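Local coordinates for uncharacterized protein (Escherichia coli UMEA 3162-1, PDB 4X5M), which carries sugars across the membrane down their concentration gradient as a homodimeric SemiSWEET transporter, caught here in the inward-open conformation, at the interface of chains A and B. Sequence-based numbering; all coordinates share one arbitrary frame. Chains: chain A/B, Uncharacterized protein.

Contact 1: the interface of chains A and B. Residues chain A 4-5, 8, 59, 61-62; chain B 50, 53, 57.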
ATOM      1  N   ILE A   4      -1.827 -21.540  -4.486  1.00 45.62           N
ATOM      2  CA  ILE A   4      -1.136 -20.618  -3.593  1.00 54.83           C
ATOM      3  C   ILE A   4      -0.673 -19.385  -4.371  1.00 42.70           C
ATOM      4  O   ILE A   4      -0.676 -18.276  -3.839  1.00 44.37           O
ATOM      5  CB  ILE A   4       0.061 -21.300  -2.863  1.00 51.38           C
ATOM      6  CG1 ILE A   4       1.309 -21.382  -3.745  1.00 55.75           C
ATOM      7  CG2 ILE A   4      -0.326 -22.690  -2.390  1.00 55.65           C
ATOM      8  CD1 ILE A   4       2.436 -20.472  -3.307  1.00 58.59           C
ATOM      9  N   LEU A   5      -0.307 -19.570  -5.638  1.00 47.78           N
ATOM     10  CA  LEU A   5       0.085 -18.445  -6.481  1.00 42.82           C
ATOM     11  C   LEU A   5      -1.141 -17.617  -6.835  1.00 44.77           C
ATOM     12  O   LEU A   5      -1.085 -16.387  -6.880  1.00 39.22           O
ATOM     13  CB  LEU A   5       0.786 -18.926  -7.756  1.00 44.37           C
ATOM     14  CG  LEU A   5       1.110 -17.853  -8.801  1.00 51.84           C
ATOM     15  CD1 LEU A   5       1.998 -16.764  -8.216  1.00 48.43           C
ATOM     16  CD2 LEU A   5       1.758 -18.467 -10.033  1.00 59.93           C
ATOM     17  N   GLY A   8      -1.892 -15.230  -4.103  1.00 31.02           N
ATOM     18  CA  GLY A   8      -1.066 -14.037  -4.155  1.00 30.62           C
ATOM     19  C   GLY A   8      -1.538 -13.057  -5.211  1.00 29.07           C
ATOM     20  O   GLY A   8      -1.568 -11.847  -4.981  1.00 32.74           O
ATOM     21  N   ASP A  59       8.863 -14.750  -6.693  1.00 44.35           N
ATOM     22  CA  ASP A  59       7.482 -14.505  -6.304  1.00 37.23           C
ATOM     23  C   ASP A  59       6.835 -13.515  -7.264  1.00 35.12           C
ATOM     24  O   ASP A  59       7.001 -12.304  -7.123  1.00 34.91           O
ATOM     25  CB  ASP A  59       7.427 -13.977  -4.867  1.00 32.78           C
ATOM     26  CG  ASP A  59       6.043 -14.079  -4.255  1.00 41.44           C
ATOM     27  OD1 ASP A  59       5.046 -13.860  -4.972  1.00 36.83           O
ATOM     28  OD2 ASP A  59       5.954 -14.383  -3.046  1.00 51.41           O
ATOM     29  N   ALA A  61       3.722 -12.833  -7.633  1.00 35.04           N
ATOM     30  CA  ALA A  61       2.650 -12.093  -6.980  1.00 28.16           C
ATOM     31  C   ALA A  61       3.190 -10.802  -6.376  1.00 25.19           C
ATOM     32  O   ALA A  61       2.637  -9.724  -6.590  1.00 26.87           O
ATOM     33  CB  ALA A  61       1.985 -12.944  -5.911  1.00 27.29           C
ATOM     34  N   VAL A  62       4.278 -10.923  -5.622  1.00 25.23           N
ATOM     35  CA  VAL A  62       4.944  -9.767  -5.035  1.00 27.65           C
ATOM     36  C   VAL A  62       5.499  -8.862  -6.130  1.00 27.57           C
ATOM     37  O   VAL A  62       5.399  -7.636  -6.050  1.00 29.36           O
ATOM     38  CB  VAL A  62       6.083 -10.199  -4.087  1.00 30.48           C
ATOM     39  CG1 VAL A  62       6.931  -9.004  -3.675  1.00 28.12           C
ATOM     40  CG2 VAL A  62       5.514 -10.907  -2.864  1.00 34.25           C
TER
ATOM     41  N   TRP B  50      -3.055 -11.585   1.392  1.00 21.38           N
ATOM     42  CA  TRP B  50      -1.595 -11.549   1.487  1.00 26.77           C
ATOM     43  C   TRP B  50      -1.114 -12.335   2.699  1.00 28.97           C
ATOM     44  O   TRP B  50      -0.094 -13.024   2.640  1.00 26.42           O
ATOM     45  CB  TRP B  50      -1.080 -10.109   1.575  1.00 27.59           C
ATOM     46  CG  TRP B  50      -0.948  -9.396   0.262  1.00 30.76           C
ATOM     47  CD1 TRP B  50      -1.636  -8.289  -0.138  1.00 31.01           C
ATOM     48  CD2 TRP B  50      -0.068  -9.732  -0.817  1.00 29.42           C
ATOM     49  NE1 TRP B  50      -1.243  -7.916  -1.400  1.00 29.64           N
ATOM     50  CE2 TRP B  50      -0.279  -8.789  -1.841  1.00 25.61           C
ATOM     51  CE3 TRP B  50       0.878 -10.743  -1.021  1.00 28.61           C
ATOM     52  CZ2 TRP B  50       0.415  -8.821  -3.047  1.00 26.20           C
ATOM     53  CZ3 TRP B  50       1.568 -10.777  -2.220  1.00 31.48           C
ATOM     54  CH2 TRP B  50       1.333  -9.822  -3.218  1.00 27.24           C
ATOM     55  N   TYR B  53      -1.332 -15.812   1.900  1.00 31.48           N
ATOM     56  CA  TYR B  53      -0.238 -16.039   0.964  1.00 31.37           C
ATOM     57  C   TYR B  53       1.097 -16.131   1.691  1.00 31.67           C
ATOM     58  O   TYR B  53       1.902 -17.020   1.416  1.00 29.50           O
ATOM     59  CB  TYR B  53      -0.190 -14.922  -0.081  1.00 35.95           C
ATOM     60  CG  TYR B  53       0.833 -15.142  -1.172  1.00 35.08           C
ATOM     61  CD1 TYR B  53       0.706 -16.199  -2.060  1.00 32.02           C
ATOM     62  CD2 TYR B  53       1.917 -14.284  -1.324  1.00 29.92           C
ATOM     63  CE1 TYR B  53       1.629 -16.407  -3.065  1.00 37.87           C
ATOM     64  CE2 TYR B  53       2.848 -14.482  -2.329  1.00 35.25           C
ATOM     65  CZ  TYR B  53       2.698 -15.547  -3.197  1.00 41.67           C
ATOM     66  OH  TYR B  53       3.611 -15.761  -4.202  1.00 36.41           O
ATOM     67  N   ARG B  57       3.576 -19.294   1.938  1.00 35.92           N
ATOM     68  CA  ARG B  57       4.889 -19.090   1.328  1.00 33.88           C
ATOM     69  C   ARG B  57       6.022 -19.111   2.350  1.00 39.74           C
ATOM     70  O   ARG B  57       7.197 -19.088   1.977  1.00 41.97           O
ATOM     71  CB  ARG B  57       4.921 -17.761   0.566  1.00 36.07           C
ATOM     72  CG  ARG B  57       4.183 -17.775  -0.759  1.00 40.39           C
ATOM     73  CD  ARG B  57       5.024 -18.418  -1.846  1.00 42.37           C
ATOM     74  NE  ARG B  57       6.210 -17.627  -2.159  1.00 52.04           N
ATOM     75  CZ  ARG B  57       7.083 -17.938  -3.111  1.00 53.05           C
ATOM     76  NH1 ARG B  57       6.902 -19.026  -3.847  1.00 52.47           N
ATOM     77  NH2 ARG B  57       8.135 -17.161  -3.330  1.00 46.29           N
TER
HETATM   78  O   HOH W   1       7.431 -14.969  -1.155  0.50 49.76           O
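B:Tyr53 and A:Asp59 reach for each other from opposite directions, phenol against carboxylate, with the two planes turned 67° apart. The phenol oxygen OH of B:Tyr53 donates a short hydrogen bond of 2.5 Å to OD1 of A:Asp59 and meets it from above the carboxylate plane. On the other face of that plane the backbone N of A:Val62, in the first turn of helix 60-86, bonds to the same OD1 of A:Asp59 at 3.1 Å, so one oxygen is gripped from two sides, which should limit turning. The tyrosine ring is wedged between backbone and aliphatic chain: CA of A:Gly8 lies over one face, 3.7 Å from the ring centroid, and CG of B:Arg57 lies over the opposite face, towards the rim. With CG of B:Tyr53 anti to its own backbone N (chi1 -175°), the ring points across the interface past helix 3-17. B:Arg57 bends at chi2 and chi3, which brings NE to 3.4 Å from OD2 of A:Asp59 in a salt bridge. A water at the edge of the guanidinium, in its plane, links NE and NH2 to OD2. The side chains of B:Arg57 and A:Ile4 cross at about a right angle, CD meeting CD1 at 3.6 Å. The arginine is likely to stabilise the aspartate's negative charge. This polar cluster joins the end of helix 37-57 to the loop just ahead of helix 60-86 in the partner and probably keeps the extracellular side closed while the transporter is open inward.

Contact 2: the interface of chains A and B. Residues chain A 14-15, 18-19; chain B 39-40, 43.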
ATOM      1  N   PHE A  14      -6.398  -6.978  -5.399  1.00 27.29           N
ATOM      2  CA  PHE A  14      -7.214  -6.162  -4.508  1.00 27.62           C
ATOM      3  C   PHE A  14      -6.446  -5.021  -3.846  1.00 24.05           C
ATOM      4  O   PHE A  14      -6.959  -3.912  -3.753  1.00 32.62           O
ATOM      5  CB  PHE A  14      -7.868  -7.038  -3.439  1.00 32.18           C
ATOM      6  CG  PHE A  14      -9.122  -7.717  -3.905  1.00 30.79           C
ATOM      7  CD1 PHE A  14     -10.328  -7.037  -3.913  1.00 39.28           C
ATOM      8  CD2 PHE A  14      -9.095  -9.029  -4.343  1.00 31.25           C
ATOM      9  CE1 PHE A  14     -11.486  -7.654  -4.345  1.00 44.30           C
ATOM     10  CE2 PHE A  14     -10.250  -9.652  -4.777  1.00 42.96           C
ATOM     11  CZ  PHE A  14     -11.446  -8.964  -4.777  1.00 40.49           C
ATOM     12  N   THR A  15      -5.228  -5.282  -3.385  1.00 24.22           N
ATOM     13  CA  THR A  15      -4.454  -4.242  -2.710  1.00 27.62           C
ATOM     14  C   THR A  15      -3.936  -3.182  -3.678  1.00 31.00           C
ATOM     15  O   THR A  15      -3.809  -2.012  -3.311  1.00 33.59           O
ATOM     16  CB  THR A  15      -3.254  -4.827  -1.937  1.00 25.66           C
ATOM     17  OG1 THR A  15      -2.453  -5.626  -2.816  1.00 26.95           O
ATOM     18  CG2 THR A  15      -3.736  -5.674  -0.776  1.00 22.57           C
ATOM     19  N   ALA A  18      -7.239  -1.216  -5.237  1.00 31.36           N
ATOM     20  CA  ALA A  18      -8.123  -0.629  -4.233  1.00 32.37           C
ATOM     21  C   ALA A  18      -8.098   0.892  -4.292  1.00 30.25           C
ATOM     22  O   ALA A  18      -9.143   1.537  -4.369  1.00 33.91           O
ATOM     23  CB  ALA A  18      -7.738  -1.098  -2.839  1.00 29.49           C
ATOM     24  N   PHE A  19      -6.897   1.459  -4.254  1.00 25.02           N
ATOM     25  CA  PHE A  19      -6.735   2.908  -4.241  1.00 30.55           C
ATOM     26  C   PHE A  19      -6.104   3.422  -5.528  1.00 35.45           C
ATOM     27  O   PHE A  19      -5.666   4.570  -5.600  1.00 34.49           O
ATOM     28  CB  PHE A  19      -5.892   3.335  -3.040  1.00 32.28           C
ATOM     29  CG  PHE A  19      -6.495   2.960  -1.718  1.00 35.80           C
ATOM     30  CD1 PHE A  19      -7.500   3.730  -1.159  1.00 40.41           C
ATOM     31  CD2 PHE A  19      -6.057   1.838  -1.036  1.00 35.35           C
ATOM     32  CE1 PHE A  19      -8.058   3.388   0.057  1.00 40.91           C
ATOM     33  CE2 PHE A  19      -6.609   1.491   0.180  1.00 34.40           C
ATOM     34  CZ  PHE A  19      -7.612   2.267   0.728  1.00 33.50           C
TER
ATOM     35  N   MET B  39     -13.362   1.057  -1.077  1.00 23.81           N
ATOM     36  CA  MET B  39     -11.931   0.934  -1.339  1.00 27.18           C
ATOM     37  C   MET B  39     -11.205   0.242  -0.186  1.00 23.93           C
ATOM     38  O   MET B  39     -10.308  -0.570  -0.411  1.00 26.59           O
ATOM     39  CB  MET B  39     -11.307   2.310  -1.607  1.00 30.43           C
ATOM     40  CG  MET B  39     -11.745   2.946  -2.917  1.00 36.88           C
ATOM     41  SD  MET B  39     -10.592   4.200  -3.526  1.00 45.12           S
ATOM     42  CE  MET B  39     -10.563   5.347  -2.155  1.00 35.64           C
ATOM     43  N   TYR B  40     -11.598   0.554   1.045  1.00 23.67           N
ATOM     44  CA  TYR B  40     -10.950  -0.041   2.210  1.00 26.34           C
ATOM     45  C   TYR B  40     -11.337  -1.505   2.396  1.00 26.64           C
ATOM     46  O   TYR B  40     -10.527  -2.311   2.852  1.00 28.88           O
ATOM     47  CB  TYR B  40     -11.274   0.760   3.474  1.00 27.57           C
ATOM     48  CG  TYR B  40     -10.156   1.691   3.876  1.00 30.50           C
ATOM     49  CD1 TYR B  40     -10.013   2.933   3.274  1.00 30.63           C
ATOM     50  CD2 TYR B  40      -9.231   1.320   4.844  1.00 26.91           C
ATOM     51  CE1 TYR B  40      -8.986   3.788   3.630  1.00 31.22           C
ATOM     52  CE2 TYR B  40      -8.199   2.167   5.208  1.00 31.54           C
ATOM     53  CZ  TYR B  40      -8.083   3.400   4.598  1.00 33.13           C
ATOM     54  OH  TYR B  40      -7.059   4.248   4.955  1.00 33.62           O
ATOM     55  N   PHE B  43      -9.323  -3.219  -0.106  1.00 25.39           N
ATOM     56  CA  PHE B  43      -7.948  -3.201   0.379  1.00 23.90           C
ATOM     57  C   PHE B  43      -7.722  -4.259   1.453  1.00 23.95           C
ATOM     58  O   PHE B  43      -6.745  -5.005   1.405  1.00 26.65           O
ATOM     59  CB  PHE B  43      -7.598  -1.815   0.926  1.00 25.40           C
ATOM     60  CG  PHE B  43      -6.168  -1.679   1.370  1.00 23.29           C
ATOM     61  CD1 PHE B  43      -5.138  -1.713   0.447  1.00 27.53           C
ATOM     62  CD2 PHE B  43      -5.858  -1.500   2.708  1.00 31.02           C
ATOM     63  CE1 PHE B  43      -3.822  -1.583   0.850  1.00 30.10           C
ATOM     64  CE2 PHE B  43      -4.545  -1.368   3.118  1.00 29.61           C
ATOM     65  CZ  PHE B  43      -3.526  -1.410   2.187  1.00 29.95           C
TER
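Aromatic packing dominates where A:Phe19 pushes its ring between B:Tyr40 and B:Phe43. Both pairs are edge-to-face, and in both the edge belongs to A:Phe19. CZ of A:Phe19 stands over one face of the B:Tyr40 ring, towards the rim, 3.6 Å from CE1, with the planes 81° apart. CE2 of A:Phe19 approaches CG of B:Phe43 at 3.4 Å, the rings inclined at 63° and the two side chains crossing at about a right angle. The first torsion of B:Phe43 (chi1 -176°) sets CG anti to the backbone N and turns the ring from helix 37-57 towards the partner chain.

Aliphatic and sulfur contacts close the other flank. The chain of B:Met39 bends at chi3, which swings the methyl CE to 3.6 Å from CD1 of A:Phe19. The thioether SD of B:Met39 sits 3.1 Å from the carbonyl O of A:Ala18, a close approach rather than a hydrogen bond. The methyl CB of A:Ala18 packs against CB of B:Phe43 at 3.8 Å, and CG2 of A:Thr15 lies near the carbonyl O of B:Phe43. This largely apolar patch seats the break between helices 3-17 and 20-29 on helix 37-57 of the other subunit, and so probably contributes to holding the dimer together.

Contact 3: the interface of chains A and B. Residues chain A 43, 46-47, 50; chain B 11-12, 15, 65.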
ATOM      1  N   PHE A  43       8.213   5.456   0.278  1.00 25.39           N
ATOM      2  CA  PHE A  43       7.335   4.437  -0.284  1.00 23.90           C
ATOM      3  C   PHE A  43       7.971   3.758  -1.492  1.00 23.95           C
ATOM      4  O   PHE A  43       7.972   2.532  -1.595  1.00 26.65           O
ATOM      5  CB  PHE A  43       5.990   5.054  -0.676  1.00 25.40           C
ATOM      6  CG  PHE A  43       4.988   4.056  -1.186  1.00 23.29           C
ATOM      7  CD1 PHE A  43       4.446   3.105  -0.339  1.00 27.53           C
ATOM      8  CD2 PHE A  43       4.576   4.082  -2.509  1.00 31.02           C
ATOM      9  CE1 PHE A  43       3.521   2.190  -0.803  1.00 30.10           C
ATOM     10  CE2 PHE A  43       3.650   3.170  -2.979  1.00 29.61           C
ATOM     11  CZ  PHE A  43       3.122   2.223  -2.124  1.00 29.95           C
ATOM     12  N   GLY A  46      10.821   1.422  -0.703  1.00 22.18           N
ATOM     13  CA  GLY A  46      10.324   0.120  -0.301  1.00 24.19           C
ATOM     14  C   GLY A  46       9.817  -0.694  -1.475  1.00 21.23           C
ATOM     15  O   GLY A  46      10.036  -1.906  -1.538  1.00 25.95           O
ATOM     16  N   VAL A  47       9.137  -0.030  -2.407  1.00 25.78           N
ATOM     17  CA  VAL A  47       8.605  -0.692  -3.597  1.00 22.46           C
ATOM     18  C   VAL A  47       9.724  -1.322  -4.418  1.00 24.70           C
ATOM     19  O   VAL A  47       9.626  -2.476  -4.839  1.00 27.36           O
ATOM     20  CB  VAL A  47       7.809   0.289  -4.485  1.00 27.96           C
ATOM     21  CG1 VAL A  47       7.498  -0.341  -5.835  1.00 26.00           C
ATOM     22  CG2 VAL A  47       6.526   0.714  -3.789  1.00 27.36           C
ATOM     23  N   TRP A  50      10.952  -4.323  -2.619  1.00 21.38           N
ATOM     24  CA  TRP A  50      10.031  -5.447  -2.798  1.00 26.77           C
ATOM     25  C   TRP A  50      10.289  -6.149  -4.125  1.00 28.97           C
ATOM     26  O   TRP A  50      10.220  -7.375  -4.214  1.00 26.42           O
ATOM     27  CB  TRP A  50       8.573  -4.984  -2.739  1.00 27.59           C
ATOM     28  CG  TRP A  50       8.008  -4.825  -1.359  1.00 30.76           C
ATOM     29  CD1 TRP A  50       7.571  -3.668  -0.785  1.00 31.01           C
ATOM     30  CD2 TRP A  50       7.806  -5.857  -0.386  1.00 29.42           C
ATOM     31  NE1 TRP A  50       7.115  -3.913   0.487  1.00 29.64           N
ATOM     32  CE2 TRP A  50       7.249  -5.252   0.757  1.00 25.61           C
ATOM     33  CE3 TRP A  50       8.047  -7.235  -0.366  1.00 28.61           C
ATOM     34  CZ2 TRP A  50       6.927  -5.971   1.906  1.00 26.20           C
ATOM     35  CZ3 TRP A  50       7.728  -7.950   0.776  1.00 31.48           C
ATOM     36  CH2 TRP A  50       7.174  -7.317   1.896  1.00 27.24           C
TER
ATOM     37  N   ALA B  11      12.131  -3.726   2.807  1.00 28.20           N
ATOM     38  CA  ALA B  11      11.007  -3.306   1.980  1.00 28.75           C
ATOM     39  C   ALA B  11       9.753  -3.093   2.817  1.00 28.39           C
ATOM     40  O   ALA B  11       9.052  -2.093   2.656  1.00 27.22           O
ATOM     41  CB  ALA B  11      10.741  -4.336   0.892  1.00 27.36           C
ATOM     42  N   ALA B  12       9.478  -4.043   3.705  1.00 28.39           N
ATOM     43  CA  ALA B  12       8.299  -3.984   4.561  1.00 30.84           C
ATOM     44  C   ALA B  12       8.314  -2.743   5.447  1.00 31.61           C
ATOM     45  O   ALA B  12       7.279  -2.114   5.656  1.00 32.00           O
ATOM     46  CB  ALA B  12       8.201  -5.243   5.413  1.00 32.59           C
ATOM     47  N   THR B  15       7.565   0.574   3.022  1.00 24.22           N
ATOM     48  CA  THR B  15       6.230   0.665   2.434  1.00 27.62           C
ATOM     49  C   THR B  15       5.135   0.768   3.491  1.00 31.00           C
ATOM     50  O   THR B  15       4.108   1.411   3.265  1.00 33.59           O
ATOM     51  CB  THR B  15       5.919  -0.541   1.523  1.00 25.66           C
ATOM     52  OG1 THR B  15       6.120  -1.761   2.246  1.00 26.95           O
ATOM     53  CG2 THR B  15       6.812  -0.521   0.298  1.00 22.57           C
ATOM     54  N   ALA B  65       4.364  -7.316   7.131  1.00 29.75           N
ATOM     55  CA  ALA B  65       3.997  -6.104   6.409  1.00 31.87           C
ATOM     56  C   ALA B  65       2.484  -5.918   6.400  1.00 22.41           C
ATOM     57  O   ALA B  65       1.978  -4.826   6.662  1.00 23.31           O
ATOM     58  CB  ALA B  65       4.534  -6.148   4.987  1.00 29.72           C
TER
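The indole of A:Trp50 lies flat against helix 3-17 of chain B. On one face sits the methyl CB of B:Ala11, 3.4 Å from the centroid of the A:Trp50 five-membered ring in a CH-pi contact. At the pyrrole edge, in the ring plane, stands CB of B:Thr15, while CZ2 of A:Trp50 on the benzo side meets CA of B:Ala12 at 3.6 Å and, more loosely, CB of B:Ala65. The ring of A:Phe43, flanked on one face by A:Val47 CG2, has the carbonyl O of B:Thr15 at its edge. CG of A:Trp50 sits beside the backbone N and anti to the carbonyl carbon (chi1 -82°), which points the indole N-H at the threonine. NE1 of A:Trp50 donates to the hydroxyl OG1 of B:Thr15 over 3.0 Å, almost straight at 175° and in the indole plane. A phenylalanine in place of A:Trp50 would probably leave the threonine hydroxyl without this donor and uncover part of the B:Ala11 methyl. The other branch of B:Thr15, CG2, fills the angle between indole and helix 37-57, touching CD1 of A:Trp50 at 3.4 Å and CA of A:Gly46. Here the small residues of one subunit let the tryptophan of the other settle close, which, with the hydrogen bond, probably limits its rotation in the dimer interface. OG1 of B:Thr15 in turn donates to the carbonyl O of B:Ala11, one helical turn back, at 3.0 Å and tilted 35° from the carbonyl plane.

The C-alpha centres of contact 1 and contact 3 are about 15 Å apart, and that of contact 2 lies about 17 Å from either. Helices 3-17 and 37-57 of opposite subunits meet in all three. Trp50 serves contact 1 from chain B and contact 3 from chain A; Phe43 and Thr15 recur, with chains exchanged, in contacts 2 and 3. Because the interface is two-fold symmetric, each patch has a twin, so the same helix pairing is fastened along its length on both sides of the dimer. Rocking would probably have to rearrange some of these contacts; the structure alone does not show which.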